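Local structure of F5/8 type C domain protein (Bacteroides ovatus, 4ZRX) at residues L30-P34 with Q35-W39; G260-S263 with K264-D267. The protein is a putative alpha-L-fucosidase that probably releases alpha-linked L-fucose from glycans. All blocks are in the same frame, centred on the assembly; numbering follows the deposited sequence.

Contact 1: residues L30-P34 with Q35-W39; sequences LVPTP and QQYAW. With EDO (1,2-ethanediol), chain C.
Tyr-37 N donates to Thr-33 O (3.0 Å) and Ala-38 N to Pro-34 O, closing the first turn of helix 34-42 where the chain leaves the short strand 30-31 and enters the helix with Thr-33 as its N-cap. Thr-33 and Gln-36 form a capping box here, in which the side chains add a reciprocal pair of bonds. Gln-36 N gives its proton to Thr-33 OG1 over 2.9 Å, a fairly straight bond of 162°. OG1 reaches this N-H because it sits between the backbone N and the carbonyl carbon of its own residue (chi1 64°). In return, Thr-33 N donates to Gln-36 OE1 at 3.0 Å, approaching in the carbonyl plane on a lone pair with an N-H...O angle of 166°. The buried Gln-36 amide is held at both ends, since its NE2 donates to the main-chain oxygens of Trp-282 and Asp-223. Its rotation is therefore fixed, and the helix start is tied to strand 279-290 of the barrel. A leucine here would probably leave Thr-33 N and those two carbonyls without their mates. Gln-35 bends at its second torsion, bringing OE1 to 3.4 Å from Thr-33 CB, while its NE2 is bonded to Pro-213 O. Just before the N-cap, Pro-32 CB packs on Gln-36 CB at 3.7 Å, and Pro-32 CG approaches Tyr-37 CD1 obliquely. A 1,2-ethanediol molecule, probably from the crystallisation liquor, lies against one face of the tyrosine ring through its C2 carbon; its O2 hydroxyl donates to Pro-32 O at 2.6 Å, and its C1 comes within 3.6 Å of Tyr-37 CB.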
ATOM      1  N   LEU A  30      -8.413   7.878 -25.265  1.00 21.88           N
ATOM      2  CA  LEU A  30      -7.607   8.717 -24.413  1.00 21.71           C
ATOM      3  C   LEU A  30      -6.402   7.922 -23.917  1.00 20.71           C
ATOM      4  O   LEU A  30      -6.569   6.816 -23.414  1.00 20.69           O
ATOM      5  CB  LEU A  30      -8.444   9.182 -23.245  1.00 21.77           C
ATOM      6  CG  LEU A  30      -7.776   9.954 -22.115  1.00 21.96           C
ATOM      7  CD1 LEU A  30      -7.237  11.285 -22.632  1.00 23.03           C
ATOM      8  CD2 LEU A  30      -8.758  10.194 -21.001  1.00 21.72           C
ATOM      9  N   VAL A  31      -5.214   8.469 -24.069  1.00 20.98           N
ATOM     10  CA  VAL A  31      -3.980   7.725 -23.916  1.00 21.19           C
ATOM     11  C   VAL A  31      -2.942   8.484 -23.046  1.00 21.18           C
ATOM     12  O   VAL A  31      -2.998   9.682 -22.977  1.00 21.81           O
ATOM     13  CB  VAL A  31      -3.355   7.335 -25.262  1.00 21.95           C
ATOM     14  CG1 VAL A  31      -4.327   6.553 -26.072  1.00 22.23           C
ATOM     15  CG2 VAL A  31      -2.821   8.538 -26.005  1.00 22.77           C
ATOM     16  N   PRO A  32      -2.032   7.776 -22.356  1.00 20.32           N
ATOM     17  CA  PRO A  32      -0.956   8.444 -21.587  1.00 20.02           C
ATOM     18  C   PRO A  32       0.053   9.184 -22.464  1.00 20.93           C
ATOM     19  O   PRO A  32       0.255   8.843 -23.650  1.00 20.23           O
ATOM     20  CB  PRO A  32      -0.228   7.274 -20.856  1.00 18.98           C
ATOM     21  CG  PRO A  32      -0.632   6.029 -21.650  1.00 19.53           C
ATOM     22  CD  PRO A  32      -1.979   6.307 -22.213  1.00 19.94           C
ATOM     23  N   THR A  33       0.701  10.192 -21.873  1.00 20.89           N
ATOM     24  CA  THR A  33       1.941  10.740 -22.454  1.00 21.22           C
ATOM     25  C   THR A  33       3.007   9.676 -22.412  1.00 21.23           C
ATOM     26  O   THR A  33       2.903   8.724 -21.644  1.00 21.09           O
ATOM     27  CB  THR A  33       2.438  11.951 -21.639  1.00 21.87           C
ATOM     28  OG1 THR A  33       2.789  11.532 -20.323  1.00 20.10           O
ATOM     29  CG2 THR A  33       1.420  12.998 -21.532  1.00 22.23           C
ATOM     30  N   PRO A  34       4.119   9.857 -23.169  1.00 22.43           N
ATOM     31  CA  PRO A  34       5.250   8.935 -23.002  1.00 22.17           C
ATOM     32  C   PRO A  34       5.763   8.889 -21.562  1.00 20.59           C
ATOM     33  O   PRO A  34       6.177   7.823 -21.095  1.00 20.21           O
ATOM     34  CB  PRO A  34       6.323   9.534 -23.920  1.00 23.25           C
ATOM     35  CG  PRO A  34       5.505  10.169 -24.980  1.00 24.53           C
ATOM     36  CD  PRO A  34       4.392  10.845 -24.240  1.00 23.90           C
ATOM     37  N   GLN A  35       5.734  10.020 -20.883  1.00 20.76           N
ATOM     38  CA  GLN A  35       6.221  10.061 -19.476  1.00 20.91           C
ATOM     39  C   GLN A  35       5.305   9.261 -18.545  1.00 19.19           C
ATOM     40  O   GLN A  35       5.774   8.528 -17.660  1.00 18.73           O
ATOM     41  CB  GLN A  35       6.361  11.490 -18.994  1.00 21.43           C
ATOM     42  CG  GLN A  35       7.384  12.324 -19.798  1.00 22.96           C
ATOM     43  CD  GLN A  35       6.785  13.077 -21.018  1.00 25.58           C
ATOM     44  OE1 GLN A  35       5.771  12.741 -21.578  1.00 24.48           O
ATOM     45  NE2 GLN A  35       7.463  14.141 -21.404  1.00 29.03           N
ATOM     46  N   GLN A  36       4.015   9.394 -18.745  1.00 19.01           N
ATOM     47  CA  GLN A  36       3.071   8.611 -17.944  1.00 17.55           C
ATOM     48  C   GLN A  36       3.171   7.141 -18.222  1.00 17.17           C
ATOM     49  O   GLN A  36       3.000   6.321 -17.319  1.00 16.15           O
ATOM     50  CB  GLN A  36       1.669   9.092 -18.183  1.00 17.37           C
ATOM     51  CG  GLN A  36       1.364  10.439 -17.594  1.00 17.30           C
ATOM     52  CD  GLN A  36      -0.032  10.851 -17.989  1.00 17.65           C
ATOM     53  OE1 GLN A  36      -0.357  10.884 -19.202  1.00 19.15           O
ATOM     54  NE2 GLN A  36      -0.876  11.161 -17.030  1.00 17.31           N
ATOM     55  N   TYR A  37       3.412   6.789 -19.470  1.00 17.70           N
ATOM     56  CA  TYR A  37       3.536   5.392 -19.848  1.00 18.63           C
ATOM     57  C   TYR A  37       4.768   4.795 -19.277  1.00 17.96           C
ATOM     58  O   TYR A  37       4.736   3.710 -18.687  1.00 18.23           O
ATOM     59  CB  TYR A  37       3.537   5.295 -21.372  1.00 21.03           C
ATOM     60  CG  TYR A  37       3.477   3.915 -21.898  1.00 22.75           C
ATOM     61  CD1 TYR A  37       2.319   3.186 -21.837  1.00 25.78           C
ATOM     62  CD2 TYR A  37       4.562   3.335 -22.456  1.00 25.16           C
ATOM     63  CE1 TYR A  37       2.282   1.876 -22.357  1.00 28.18           C
ATOM     64  CE2 TYR A  37       4.507   2.066 -22.994  1.00 26.63           C
ATOM     65  CZ  TYR A  37       3.383   1.378 -22.965  1.00 26.69           C
ATOM     66  OH  TYR A  37       3.329   0.100 -23.414  1.00 31.03           O
ATOM     67  N   ALA A  38       5.882   5.529 -19.363  1.00 18.38           N
ATOM     68  CA  ALA A  38       7.136   5.063 -18.756  1.00 17.91           C
ATOM     69  C   ALA A  38       6.999   4.903 -17.231  1.00 17.33           C
ATOM     70  O   ALA A  38       7.477   3.946 -16.620  1.00 17.06           O
ATOM     71  CB  ALA A  38       8.282   6.040 -19.100  1.00 18.64           C
ATOM     72  N   TRP A  39       6.315   5.847 -16.600  1.00 16.36           N
ATOM     73  CA  TRP A  39       6.072   5.753 -15.159  1.00 16.53           C
ATOM     74  C   TRP A  39       5.345   4.471 -14.802  1.00 15.17           C
ATOM     75  O   TRP A  39       5.738   3.754 -13.871  1.00 13.95           O
ATOM     76  CB  TRP A  39       5.316   7.012 -14.715  1.00 16.79           C
ATOM     77  CG  TRP A  39       4.815   6.941 -13.295  1.00 16.80           C
ATOM     78  CD1 TRP A  39       5.464   7.283 -12.140  1.00 17.89           C
ATOM     79  CD2 TRP A  39       3.527   6.521 -12.916  1.00 16.61           C
ATOM     80  NE1 TRP A  39       4.653   7.055 -11.054  1.00 17.53           N
ATOM     81  CE2 TRP A  39       3.472   6.553 -11.498  1.00 17.41           C
ATOM     82  CE3 TRP A  39       2.442   6.027 -13.626  1.00 16.99           C
ATOM     83  CZ2 TRP A  39       2.305   6.166 -10.789  1.00 16.88           C
ATOM     84  CZ3 TRP A  39       1.298   5.664 -12.924  1.00 17.52           C
ATOM     85  CH2 TRP A  39       1.270   5.731 -11.518  1.00 16.99           C
TER
HETATM   86  C1  EDO C 702       2.794   6.436 -24.731  1.00 39.74           C
HETATM   87  O1  EDO C 702       3.385   7.108 -25.849  1.00 42.39           O
HETATM   88  C2  EDO C 702       1.496   5.758 -25.107  1.00 37.23           C
HETATM   89  O2  EDO C 702       0.380   6.644 -25.088  1.00 34.49           O

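Contact 2: residues G260-S263 with K264-D267; sequences GVFS and KAED
Phe-262 O receives the proton of Ala-265 N at 2.9 Å, the bond that closes a type I beta turn from Phe-262 to Ala-265. The N-H points well at the oxygen (162°), but the donor stands above the carbonyl plane rather than on a lone pair, as the tight bend brings it in from over the peptide. Ser-263 and Lys-264 occupy the two corner positions. The same pair of end residues also meets through side chains. Phe-262 CG lies between its backbone N and carbonyl carbon (chi1 45°), which folds the ring back across the turn instead of letting it swing out. Ala-265 CB then sits over the ring centre, 3.6 Å from the centroid and only 8° off the ring normal, a clear CH-pi contact. Toward one side of the ring, Phe-262 CE2 comes to 3.4 Å from Ala-265 N and to 4.0 Å from Lys-264 CB. The Ala-265 CB methyl also lies 3.2 Å from Phe-262 O, so it meets both the ring and the carbonyl of the same residue. Outside the turn, Val-261 CG1 comes to 3.8 Å from Asp-267 O. The turn belongs to the loop between two helices: helix 252-259 ends in a Schellman motif at Gly-260, Arg-235 is bonded to Ala-265 O at the end of the turn, and Asp-267 holds Gly-269 N and the Ser-270 hydroxyl just before helix 271-274, whose Ile-273 touches both Val-261 and Asp-267.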
ATOM      1  N   GLY A 260     -19.578  14.363  -7.937  1.00 30.45           N
ATOM      2  CA  GLY A 260     -19.563  13.493  -6.772  1.00 27.76           C
ATOM      3  C   GLY A 260     -18.306  12.618  -6.711  1.00 26.51           C
ATOM      4  O   GLY A 260     -18.395  11.473  -6.313  1.00 25.47           O
ATOM      5  N   VAL A 261     -17.156  13.159  -7.116  1.00 24.65           N
ATOM      6  CA  VAL A 261     -15.930  12.412  -7.145  1.00 22.72           C
ATOM      7  C   VAL A 261     -14.870  13.123  -6.292  1.00 21.87           C
ATOM      8  O   VAL A 261     -14.924  14.374  -6.042  1.00 23.87           O
ATOM      9  CB  VAL A 261     -15.389  12.192  -8.571  1.00 21.79           C
ATOM     10  CG1 VAL A 261     -16.329  11.312  -9.312  1.00 22.86           C
ATOM     11  CG2 VAL A 261     -15.140  13.472  -9.315  1.00 22.53           C
ATOM     12  N   PHE A 262     -13.943  12.303  -5.793  1.00 20.40           N
ATOM     13  CA  PHE A 262     -12.881  12.786  -4.921  1.00 20.12           C
ATOM     14  C   PHE A 262     -11.909  11.630  -4.884  1.00 19.28           C
ATOM     15  O   PHE A 262     -12.264  10.518  -5.336  1.00 19.07           O
ATOM     16  CB  PHE A 262     -13.435  13.141  -3.497  1.00 20.59           C
ATOM     17  CG  PHE A 262     -14.381  12.110  -2.935  1.00 19.78           C
ATOM     18  CD1 PHE A 262     -15.749  12.129  -3.226  1.00 20.96           C
ATOM     19  CD2 PHE A 262     -13.909  11.082  -2.146  1.00 19.15           C
ATOM     20  CE1 PHE A 262     -16.641  11.116  -2.689  1.00 21.03           C
ATOM     21  CE2 PHE A 262     -14.749  10.108  -1.625  1.00 18.98           C
ATOM     22  CZ  PHE A 262     -16.130  10.103  -1.885  1.00 20.46           C
ATOM     23  N   SER A 263     -10.701  11.865  -4.401  1.00 18.74           N
ATOM     24  CA  SER A 263      -9.663  10.851  -4.514  1.00 18.95           C
ATOM     25  C   SER A 263     -10.005   9.454  -3.998  1.00 17.80           C
ATOM     26  O   SER A 263      -9.650   8.498  -4.654  1.00 16.93           O
ATOM     27  CB  SER A 263      -8.368  11.325  -3.902  1.00 19.09           C
ATOM     28  OG  SER A 263      -7.960  12.518  -4.539  1.00 20.86           O
ATOM     29  N   LYS A 264     -10.692   9.362  -2.852  1.00 17.18           N
ATOM     30  CA  LYS A 264     -11.056   8.138  -2.236  1.00 16.35           C
ATOM     31  C   LYS A 264     -12.355   7.486  -2.836  1.00 16.79           C
ATOM     32  O   LYS A 264     -12.700   6.415  -2.480  1.00 16.16           O
ATOM     33  CB  LYS A 264     -11.278   8.369  -0.718  1.00 16.94           C
ATOM     34  CG  LYS A 264     -11.391   7.134   0.139  1.00 17.48           C
ATOM     35  CD  LYS A 264     -11.552   7.566   1.627  1.00 19.64           C
ATOM     36  CE  LYS A 264     -11.932   6.426   2.552  1.00 21.43           C
ATOM     37  NZ  LYS A 264     -10.839   5.536   2.768  1.00 22.53           N
ATOM     38  N   ALA A 265     -13.030   8.162  -3.760  1.00 17.24           N
ATOM     39  CA  ALA A 265     -14.327   7.663  -4.240  1.00 18.45           C
ATOM     40  C   ALA A 265     -14.192   6.343  -4.949  1.00 18.58           C
ATOM     41  O   ALA A 265     -13.129   6.013  -5.527  1.00 17.87           O
ATOM     42  CB  ALA A 265     -14.936   8.696  -5.139  1.00 18.63           C
ATOM     43  N   GLU A 266     -15.291   5.617  -4.920  1.00 19.01           N
ATOM     44  CA  GLU A 266     -15.330   4.292  -5.529  1.00 20.85           C
ATOM     45  C   GLU A 266     -15.300   4.285  -7.028  1.00 19.71           C
ATOM     46  O   GLU A 266     -14.506   3.500  -7.610  1.00 20.89           O
ATOM     47  CB  GLU A 266     -16.537   3.590  -5.018  1.00 23.17           C
ATOM     48  CG  GLU A 266     -16.281   3.212  -3.586  1.00 25.90           C
ATOM     49  CD  GLU A 266     -17.494   2.767  -2.894  1.00 31.75           C
ATOM     50  OE1 GLU A 266     -18.618   3.000  -3.446  1.00 39.34           O
ATOM     51  OE2 GLU A 266     -17.342   2.284  -1.745  1.00 35.13           O
ATOM     52  N   ASP A 267     -16.108   5.132  -7.650  1.00 19.12           N
ATOM     53  CA  ASP A 267     -16.233   5.171  -9.114  1.00 19.57           C
ATOM     54  C   ASP A 267     -15.700   6.465  -9.655  1.00 20.04           C
ATOM     55  O   ASP A 267     -16.280   7.538  -9.391  1.00 20.37           O
ATOM     56  CB  ASP A 267     -17.696   5.016  -9.497  1.00 20.85           C
ATOM     57  CG  ASP A 267     -17.943   5.042 -11.022  1.00 22.54           C
ATOM     58  OD1 ASP A 267     -16.978   4.956 -11.803  1.00 22.09           O
ATOM     59  OD2 ASP A 267     -19.132   5.184 -11.412  1.00 23.85           O
TER

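Both contacts are local, one a helix cap and the other a beta turn, within the alpha-L-fucosidase family region, with centres 22 Å apart and nearest atoms about 13 Å apart, so they do not touch. Each is partly buried, but they serve different elements: contact 1 joins a short strand to a helix start beside strand 279-290, whereas contact 2 lies in a loop between two helices. In contact 1 the helix start is secured mainly by reciprocal polar bonds that reach on to the barrel sheet. Contact 2 has a single backbone hydrogen bond between its segments and relies otherwise on a CH-pi contact, made by an exposed phenylalanine with a buried alanine.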